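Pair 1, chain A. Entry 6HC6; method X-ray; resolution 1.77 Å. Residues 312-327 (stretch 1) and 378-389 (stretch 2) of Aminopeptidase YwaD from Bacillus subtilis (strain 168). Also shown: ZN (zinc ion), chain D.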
# COMPACT_ATOMS: atom_id res chain seq x y z
N GLU A 312 21.50 4.85 14.02
CA GLU A 312 20.23 4.15 14.17
C GLU A 312 20.18 2.88 13.33
O GLU A 312 19.60 1.87 13.75
CB GLU A 312 19.07 5.07 13.78
CG GLU A 312 18.79 6.21 14.73
CD GLU A 312 17.77 7.17 14.15
OE1 GLU A 312 16.64 7.24 14.69
OE2 GLU A 312 18.09 7.83 13.14
N LEU A 313 20.75 2.92 12.13
CA LEU A 313 20.78 1.72 11.29
C LEU A 313 21.56 0.60 11.97
O LEU A 313 21.13 -0.55 11.96
CB LEU A 313 21.38 2.04 9.92
CG LEU A 313 20.53 2.95 9.02
CD1 LEU A 313 21.28 3.29 7.74
CD2 LEU A 313 19.20 2.28 8.70
N LYS A 314 22.71 0.93 12.55
CA LYS A 314 23.48 -0.09 13.26
C LYS A 314 22.69 -0.67 14.43
O LYS A 314 22.80 -1.87 14.72
CB LYS A 314 24.81 0.48 13.74
CG LYS A 314 25.69 0.97 12.61
CD LYS A 314 25.72 -0.02 11.45
CE LYS A 314 26.21 0.65 10.17
NZ LYS A 314 25.20 1.60 9.62
N ARG A 315 21.89 0.16 15.11
CA ARG A 315 21.09 -0.32 16.23
C ARG A 315 19.81 -1.02 15.79
O ARG A 315 19.14 -1.62 16.64
CB ARG A 315 20.67 0.83 17.17
CG ARG A 315 21.75 1.72 17.69
CD ARG A 315 21.21 2.52 18.88
NE ARG A 315 20.49 3.75 18.53
CZ ARG A 315 19.27 4.07 18.97
NH1 ARG A 315 18.60 3.23 19.75
NH2 ARG A 315 18.71 5.22 18.62
N SER A 316 19.45 -0.95 14.51
CA SER A 316 18.15 -1.44 14.07
C SER A 316 18.14 -2.95 14.01
O SER A 316 18.98 -3.56 13.34
CB SER A 316 17.81 -0.87 12.70
OG SER A 316 17.60 0.53 12.77
N GLU A 317 17.18 -3.57 14.70
CA GLU A 317 17.17 -5.01 14.87
C GLU A 317 16.16 -5.71 13.98
O GLU A 317 16.51 -6.64 13.24
CB GLU A 317 16.90 -5.37 16.33
CG GLU A 317 16.91 -6.87 16.61
CD GLU A 317 16.69 -7.17 18.07
OE1 GLU A 317 17.42 -6.60 18.90
OE2 GLU A 317 15.76 -7.94 18.39
N VAL A 318 14.90 -5.29 14.03
CA VAL A 318 13.84 -6.05 13.39
C VAL A 318 12.67 -5.12 13.11
O VAL A 318 12.42 -4.17 13.86
CB VAL A 318 13.45 -7.26 14.28
CG1 VAL A 318 13.04 -6.79 15.67
CG2 VAL A 318 12.35 -8.02 13.70
N ASN A 319 11.98 -5.36 11.98
CA ASN A 319 10.77 -4.65 11.59
C ASN A 319 9.65 -5.68 11.40
O ASN A 319 9.77 -6.57 10.56
CB ASN A 319 10.98 -3.86 10.29
CG ASN A 319 9.67 -3.47 9.62
OD1 ASN A 319 9.45 -3.74 8.44
ND2 ASN A 319 8.78 -2.85 10.38
N PHE A 320 8.58 -5.56 12.19
CA PHE A 320 7.35 -6.33 11.99
C PHE A 320 6.36 -5.42 11.28
O PHE A 320 5.84 -4.48 11.89
CB PHE A 320 6.75 -6.78 13.32
CG PHE A 320 7.61 -7.69 14.12
CD1 PHE A 320 8.67 -7.19 14.87
CD2 PHE A 320 7.34 -9.06 14.15
CE1 PHE A 320 9.46 -8.04 15.63
CE2 PHE A 320 8.13 -9.91 14.91
CZ PHE A 320 9.19 -9.41 15.64
N ASN A 321 6.08 -5.70 10.00
CA ASN A 321 5.15 -4.87 9.24
C ASN A 321 3.82 -5.61 9.11
O ASN A 321 3.80 -6.80 8.78
CB ASN A 321 5.71 -4.53 7.86
CG ASN A 321 4.81 -3.57 7.09
OD1 ASN A 321 4.71 -2.39 7.43
ND2 ASN A 321 4.16 -4.06 6.05
N LEU A 322 2.72 -4.91 9.38
CA LEU A 322 1.37 -5.48 9.35
C LEU A 322 0.59 -4.87 8.19
O LEU A 322 0.34 -3.66 8.19
CB LEU A 322 0.65 -5.19 10.67
CG LEU A 322 1.52 -5.53 11.88
CD1 LEU A 322 0.90 -5.04 13.17
CD2 LEU A 322 1.72 -7.02 11.92
N ASP A 323 0.19 -5.68 7.22
CA ASP A 323 -0.52 -5.15 6.05
C ASP A 323 -1.48 -6.23 5.57
O ASP A 323 -1.06 -7.21 4.96
CB ASP A 323 0.48 -4.75 4.95
CG ASP A 323 -0.16 -3.96 3.80
OD1 ASP A 323 -1.39 -3.85 3.74
OD2 ASP A 323 0.58 -3.44 2.93
N MET A 324 -2.75 -6.02 5.85
CA MET A 324 -3.86 -6.89 5.47
C MET A 324 -3.98 -8.07 6.42
O MET A 324 -3.76 -9.16 6.06
CB MET A 324 -3.79 -7.29 4.00
CG MET A 324 -4.14 -6.17 3.06
SD MET A 324 -3.89 -6.42 1.31
CE MET A 324 -5.04 -7.75 1.01
N VAL A 325 -4.41 -7.76 7.61
CA VAL A 325 -4.43 -8.78 8.64
C VAL A 325 -5.83 -8.99 9.22
O VAL A 325 -5.97 -9.53 10.29
CB VAL A 325 -3.42 -8.45 9.76
CG1 VAL A 325 -1.99 -8.64 9.26
CG2 VAL A 325 -3.64 -7.02 10.28
N GLY A 326 -6.88 -8.59 8.50
CA GLY A 326 -8.20 -8.78 9.06
C GLY A 326 -9.32 -9.22 8.14
O GLY A 326 -10.50 -9.07 8.50
N THR A 327 -9.03 -9.78 6.97
CA THR A 327 -10.11 -10.05 6.04
C THR A 327 -11.03 -11.13 6.60
O THR A 327 -10.59 -12.05 7.30
CB THR A 327 -9.60 -10.48 4.67
OG1 THR A 327 -10.71 -10.58 3.77
CG2 THR A 327 -8.93 -11.85 4.74
N GLU A 378 15.95 -3.44 2.44
CA GLU A 378 16.97 -2.85 1.58
C GLU A 378 18.10 -2.22 2.38
O GLU A 378 19.25 -2.20 1.92
CB GLU A 378 16.34 -1.82 0.65
CG GLU A 378 15.44 -2.42 -0.41
CD GLU A 378 14.74 -1.35 -1.23
OE1 GLU A 378 14.10 -0.46 -0.63
OE2 GLU A 378 14.86 -1.38 -2.47
N ALA A 379 17.79 -1.72 3.58
CA ALA A 379 18.79 -1.13 4.47
C ALA A 379 19.51 -2.16 5.32
O ALA A 379 20.36 -1.79 6.14
CB ALA A 379 18.14 -0.08 5.37
N GLY A 380 19.19 -3.44 5.14
CA GLY A 380 19.86 -4.52 5.85
C GLY A 380 19.23 -4.92 7.16
O GLY A 380 19.85 -5.65 7.93
N ILE A 381 18.02 -4.45 7.44
CA ILE A 381 17.34 -4.71 8.71
C ILE A 381 16.39 -5.88 8.49
O ILE A 381 15.60 -5.86 7.54
CB ILE A 381 16.59 -3.46 9.19
CG1 ILE A 381 17.57 -2.29 9.39
CG2 ILE A 381 15.80 -3.75 10.45
CD1 ILE A 381 16.87 -0.94 9.28
N ASP A 382 16.47 -6.89 9.35
CA ASP A 382 15.52 -8.00 9.29
C ASP A 382 14.09 -7.48 9.30
O ASP A 382 13.70 -6.75 10.21
CB ASP A 382 15.73 -8.92 10.50
CG ASP A 382 17.05 -9.64 10.48
OD1 ASP A 382 18.10 -8.96 10.37
OD2 ASP A 382 17.05 -10.87 10.64
N SER A 383 13.29 -7.87 8.31
CA SER A 383 11.92 -7.36 8.25
C SER A 383 11.03 -8.39 7.58
O SER A 383 11.50 -9.24 6.83
CB SER A 383 11.83 -6.06 7.45
OG SER A 383 12.05 -6.30 6.08
N ALA A 384 9.75 -8.28 7.84
CA ALA A 384 8.76 -9.10 7.19
C ALA A 384 7.41 -8.42 7.23
O ALA A 384 7.16 -7.59 8.01
CB ALA A 384 8.64 -10.44 7.83
N ASN A 385 6.54 -8.88 6.35
CA ASN A 385 5.18 -8.40 6.26
C ASN A 385 4.19 -9.52 6.58
O ASN A 385 4.31 -10.53 6.03
CB ASN A 385 4.92 -7.88 4.86
CG ASN A 385 3.54 -7.34 4.71
OD1 ASN A 385 3.03 -6.73 5.55
ND2 ASN A 385 2.96 -7.62 3.58
N PHE A 386 3.26 -9.29 7.49
CA PHE A 386 2.27 -10.25 7.89
C PHE A 386 0.95 -9.98 7.13
O PHE A 386 0.47 -8.91 7.15
CB PHE A 386 2.02 -10.19 9.38
CG PHE A 386 3.21 -10.55 10.22
CD1 PHE A 386 4.21 -9.66 10.43
CD2 PHE A 386 3.33 -11.77 10.80
CE1 PHE A 386 5.30 -9.97 11.18
CE2 PHE A 386 4.41 -12.10 11.55
CZ PHE A 386 5.39 -11.20 11.76
N ILE A 387 0.37 -11.03 6.56
CA ILE A 387 -0.83 -10.87 5.74
C ILE A 387 -1.54 -12.23 5.65
O ILE A 387 -0.89 -13.27 5.56
CB ILE A 387 -0.45 -10.31 4.35
CG1 ILE A 387 -1.67 -10.23 3.41
CG2 ILE A 387 0.65 -11.13 3.72
CD1 ILE A 387 -1.36 -9.49 2.12
N TRP A 388 -2.88 -12.21 5.68
CA TRP A 388 -3.62 -13.45 5.50
C TRP A 388 -3.68 -13.80 4.02
O TRP A 388 -3.75 -12.92 3.16
CB TRP A 388 -5.06 -13.36 6.03
CG TRP A 388 -5.20 -13.21 7.51
CD1 TRP A 388 -5.51 -12.05 8.18
CD2 TRP A 388 -5.08 -14.23 8.49
NE1 TRP A 388 -5.57 -12.30 9.54
CE2 TRP A 388 -5.31 -13.63 9.75
CE3 TRP A 388 -4.79 -15.60 8.44
CZ2 TRP A 388 -5.27 -14.36 10.94
CZ3 TRP A 388 -4.75 -16.32 9.62
CH2 TRP A 388 -4.98 -15.70 10.85
N GLY A 389 -3.70 -15.10 3.74
CA GLY A 389 -3.79 -15.54 2.36
C GLY A 389 -4.45 -16.90 2.26
O GLY A 389 -4.54 -17.65 3.24
ZN ZN D . -1.28 -2.70 1.98
O HOH W 1 18.69 -6.34 11.34
O HOH W 2 -1.06 -4.26 0.75
O HOH W 3 -0.96 -1.79 0.15

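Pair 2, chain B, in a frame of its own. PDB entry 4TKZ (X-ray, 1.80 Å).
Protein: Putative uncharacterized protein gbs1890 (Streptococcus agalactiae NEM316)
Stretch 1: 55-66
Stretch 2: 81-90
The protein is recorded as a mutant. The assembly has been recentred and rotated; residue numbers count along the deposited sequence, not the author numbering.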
# COMPACT_ATOMS: atom_id res chain seq x y z
N PHE B 55 18.69 -9.40 -14.79
CA PHE B 55 17.51 -10.21 -14.48
C PHE B 55 16.59 -10.38 -15.69
O PHE B 55 16.45 -9.47 -16.52
CB PHE B 55 16.79 -9.65 -13.25
CG PHE B 55 17.61 -9.73 -11.99
CD1 PHE B 55 18.51 -8.71 -11.67
CD2 PHE B 55 17.50 -10.81 -11.13
CE1 PHE B 55 19.28 -8.77 -10.54
CE2 PHE B 55 18.26 -10.88 -9.98
CZ PHE B 55 19.15 -9.86 -9.68
N LYS B 56 15.97 -11.55 -15.80
CA LYS B 56 15.17 -11.90 -16.97
C LYS B 56 13.67 -11.87 -16.64
O LYS B 56 12.84 -11.55 -17.50
CB LYS B 56 15.60 -13.27 -17.48
CG LYS B 56 14.73 -13.88 -18.57
CD LYS B 56 15.23 -15.29 -18.90
CE LYS B 56 14.33 -16.01 -19.89
NZ LYS B 56 14.76 -17.43 -20.09
N GLU B 57 13.35 -12.21 -15.39
CA GLU B 57 11.97 -12.26 -14.91
C GLU B 57 11.82 -11.25 -13.77
O GLU B 57 12.41 -11.43 -12.71
CB GLU B 57 11.65 -13.66 -14.40
CG GLU B 57 11.92 -14.77 -15.42
CD GLU B 57 10.87 -14.85 -16.50
OE1 GLU B 57 9.81 -14.19 -16.37
OE2 GLU B 57 11.09 -15.58 -17.49
N ILE B 58 11.05 -10.20 -14.01
CA ILE B 58 10.99 -9.06 -13.09
C ILE B 58 9.57 -8.58 -12.83
O ILE B 58 8.80 -8.32 -13.76
CB ILE B 58 11.83 -7.87 -13.63
CG1 ILE B 58 13.30 -8.27 -13.74
CG2 ILE B 58 11.70 -6.64 -12.74
CD1 ILE B 58 13.96 -7.77 -15.01
N LEU B 59 9.21 -8.48 -11.55
CA LEU B 59 7.91 -7.95 -11.21
C LEU B 59 8.11 -6.59 -10.57
O LEU B 59 8.76 -6.47 -9.53
CB LEU B 59 7.17 -8.91 -10.26
CG LEU B 59 5.80 -8.43 -9.76
CD1 LEU B 59 4.83 -8.17 -10.91
CD2 LEU B 59 5.22 -9.42 -8.78
N VAL B 60 7.52 -5.57 -11.18
CA VAL B 60 7.62 -4.21 -10.66
C VAL B 60 6.31 -3.78 -10.01
O VAL B 60 5.26 -3.68 -10.68
CB VAL B 60 8.00 -3.19 -11.74
CG1 VAL B 60 8.17 -1.82 -11.09
CG2 VAL B 60 9.27 -3.61 -12.46
N LEU B 61 6.37 -3.51 -8.71
CA LEU B 61 5.18 -3.12 -7.99
C LEU B 61 5.20 -1.62 -7.75
O LEU B 61 6.09 -1.10 -7.09
CB LEU B 61 5.10 -3.88 -6.66
CG LEU B 61 5.28 -5.39 -6.87
CD1 LEU B 61 5.23 -6.11 -5.52
CD2 LEU B 61 4.19 -5.91 -7.81
N THR B 62 4.22 -0.90 -8.28
CA THR B 62 4.22 0.55 -8.15
C THR B 62 2.99 1.05 -7.47
O THR B 62 1.97 0.37 -7.47
CB THR B 62 4.30 1.25 -9.52
OG1 THR B 62 3.06 1.07 -10.22
CG2 THR B 62 5.45 0.68 -10.34
N ASP B 63 3.07 2.25 -6.92
CA ASP B 63 2.00 2.71 -6.05
C ASP B 63 0.71 3.07 -6.75
O ASP B 63 -0.37 2.62 -6.36
CB ASP B 63 2.46 3.85 -5.12
CG ASP B 63 3.12 5.00 -5.85
OD1 ASP B 63 3.36 4.92 -7.08
OD2 ASP B 63 3.40 6.02 -5.18
N LEU B 64 0.82 3.85 -7.82
CA LEU B 64 -0.32 4.61 -8.29
C LEU B 64 -0.36 4.67 -9.81
O LEU B 64 0.61 5.08 -10.44
CB LEU B 64 -0.21 6.02 -7.70
CG LEU B 64 -1.44 6.92 -7.63
CD1 LEU B 64 -2.56 6.25 -6.84
CD2 LEU B 64 -1.03 8.24 -6.99
N LEU B 65 -1.48 4.24 -10.38
CA LEU B 65 -1.69 4.28 -11.82
C LEU B 65 -1.53 5.69 -12.36
O LEU B 65 -2.17 6.63 -11.90
CB LEU B 65 -3.09 3.77 -12.17
CG LEU B 65 -3.46 3.81 -13.65
CD1 LEU B 65 -2.60 2.82 -14.42
CD2 LEU B 65 -4.94 3.52 -13.84
N GLY B 66 -0.67 5.83 -13.36
CA GLY B 66 -0.50 7.11 -14.02
C GLY B 66 0.52 8.00 -13.35
O GLY B 66 0.80 9.10 -13.83
N THR B 81 14.05 -7.01 -25.31
CA THR B 81 13.53 -8.13 -26.09
C THR B 81 13.31 -9.40 -25.29
O THR B 81 12.26 -10.06 -25.41
CB THR B 81 14.48 -8.45 -27.26
OG1 THR B 81 14.57 -7.31 -28.12
CG2 THR B 81 13.99 -9.64 -28.06
N ASP B 82 14.28 -9.76 -24.47
CA ASP B 82 14.23 -11.05 -23.80
C ASP B 82 13.97 -11.00 -22.30
O ASP B 82 13.97 -12.03 -21.64
CB ASP B 82 15.49 -11.86 -24.10
CG ASP B 82 15.52 -12.37 -25.53
OD1 ASP B 82 14.51 -12.96 -25.97
OD2 ASP B 82 16.54 -12.16 -26.21
N LYS B 83 13.76 -9.80 -21.76
CA LYS B 83 13.35 -9.68 -20.37
C LYS B 83 11.84 -9.76 -20.29
O LYS B 83 11.13 -9.26 -21.16
CB LYS B 83 13.81 -8.36 -19.76
CG LYS B 83 15.32 -8.22 -19.64
CD LYS B 83 15.67 -7.00 -18.81
CE LYS B 83 17.16 -6.78 -18.75
NZ LYS B 83 17.89 -7.97 -18.26
N LYS B 84 11.35 -10.40 -19.23
CA LYS B 84 9.92 -10.38 -18.93
C LYS B 84 9.70 -9.45 -17.74
O LYS B 84 10.07 -9.77 -16.62
CB LYS B 84 9.42 -11.79 -18.63
CG LYS B 84 9.38 -12.70 -19.87
CD LYS B 84 8.31 -12.24 -20.85
CE LYS B 84 8.55 -12.80 -22.25
NZ LYS B 84 9.61 -12.06 -22.99
N ILE B 85 9.13 -8.28 -18.01
CA ILE B 85 8.91 -7.29 -16.96
C ILE B 85 7.43 -7.00 -16.83
O ILE B 85 6.81 -6.46 -17.75
CB ILE B 85 9.68 -5.99 -17.24
CG1 ILE B 85 11.18 -6.26 -17.36
CG2 ILE B 85 9.41 -4.97 -16.14
CD1 ILE B 85 12.00 -5.10 -17.93
N LYS B 86 6.85 -7.37 -15.69
CA LYS B 86 5.46 -7.06 -15.40
C LYS B 86 5.40 -5.83 -14.50
O LYS B 86 6.17 -5.70 -13.55
CB LYS B 86 4.77 -8.25 -14.71
CG LYS B 86 4.50 -9.42 -15.65
CD LYS B 86 3.42 -9.07 -16.66
CE LYS B 86 2.85 -10.31 -17.34
NZ LYS B 86 2.14 -10.01 -18.62
N VAL B 87 4.48 -4.92 -14.81
CA VAL B 87 4.34 -3.68 -14.05
C VAL B 87 2.93 -3.56 -13.50
O VAL B 87 1.96 -3.46 -14.27
CB VAL B 87 4.63 -2.45 -14.94
CG1 VAL B 87 4.49 -1.16 -14.14
CG2 VAL B 87 6.04 -2.57 -15.56
N LEU B 88 2.80 -3.58 -12.18
CA LEU B 88 1.49 -3.41 -11.55
C LEU B 88 1.40 -2.06 -10.83
O LEU B 88 2.40 -1.55 -10.32
CB LEU B 88 1.21 -4.52 -10.53
CG LEU B 88 1.41 -5.98 -10.94
CD1 LEU B 88 0.87 -6.93 -9.84
CD2 LEU B 88 0.75 -6.26 -12.27
N SER B 89 0.20 -1.47 -10.82
CA SER B 89 -0.11 -0.37 -9.92
C SER B 89 -1.00 -0.91 -8.79
O SER B 89 -1.42 -2.07 -8.83
CB SER B 89 -0.85 0.75 -10.64
OG SER B 89 -2.08 0.29 -11.17
N GLY B 90 -1.27 -0.08 -7.78
CA GLY B 90 -2.19 -0.43 -6.71
C GLY B 90 -1.55 -1.15 -5.55
O GLY B 90 -2.23 -1.83 -4.78

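Two neighbouring parallel strands fix the backbone but leave the side chains free, and these two pairs illustrate the principle well. In pair 1 the strand axes approach to 4.6 Å at 3°, in pair 2 to 4.7 Å at 14°; fourteen central residues superpose with an RMSD of 0.7 Å. The same ladder serves both: A:Asn319 N donates to A:Asp382 O (2.8 Å), as the matched B:Ile58 N does to B:Lys84 O (2.8 Å). The N and O of A:Asn319 and A:Asn321, like those of B:Ile58 and B:Val60, turn toward the second strand, and the residues between them turn theirs the other way.

The face carrying A:Asn319, A:Ser383, A:Asn321 and A:Asn385 is polar in pair 1 and buried. Its central link is a side-chain hydrogen bond from A:Asn321 ND2 to A:Asn385 OD1 (2.9 Å), while A:Asn319 OD1 lies 3.5 Å from A:Ser383 CB. The matched residues B:Ile58, B:Ile85, B:Val60 and B:Val87 make the same face hydrocarbon. B:Ile58 CD1 packs on B:Ile85 CG1 at 3.9 Å, and B:Val60 CG2 reaches B:Ile85 CG2, also at 3.9 Å. One amide pair thus occupies the place of two valines, whose closest side-chain atoms, B:Val60 CB and B:Val87 CG2, are 4.3 Å apart. A:Ile381 points toward the first stretch and packs its CD1 on A:Ser316 CB at 3.5 Å and on A:Leu313 CD2 at 4.0 Å; the matched B:Lys83 runs its chain past B:Ile58, CD to CD1 at 4.2 Å, and donates from NZ to B:Phe55 O at 2.7 Å.

On the other face, pair 1 relies on aromatic bulk. A:Phe386 approaches A:Phe320, CE1 to CD2 at 3.7 Å and near the plane of the A:Phe320 ring, and its CD1 lies 3.9 Å from A:Leu322 CD2. A:Ala384 is small here. B:Leu59 and B:Leu88 replace the two phenylalanines, while the leucine at A:Leu322 and B:Leu61 is kept: B:Leu59 CD1 meets B:Leu88 CG at 4.1 Å, and B:Leu61 CD2 meets B:Leu88 CD1 at 4.0 Å. B:Lys86, in place of the alanine, lays its CB 3.8 Å from B:Leu59 CD1 while the end of its chain leads away.

A further divergence comes at A:Asp323, matched by B:Thr62. Both backbone nitrogens donate to the second strand, A:Asp323 N to A:Phe386 O (3.2 Å) and B:Thr62 N to B:Leu88 O (2.8 Å). The threonine adds a bond from B:Thr62 OG1 to B:Leu88 O (2.7 Å), whereas the aspartate binds zinc through A:Asp323 OD1 (2.1 Å) and A:Asp323 OD2 (2.2 Å). One backbone frame therefore supports a metal ligand in one protein and an additional cross-strand bond in the other.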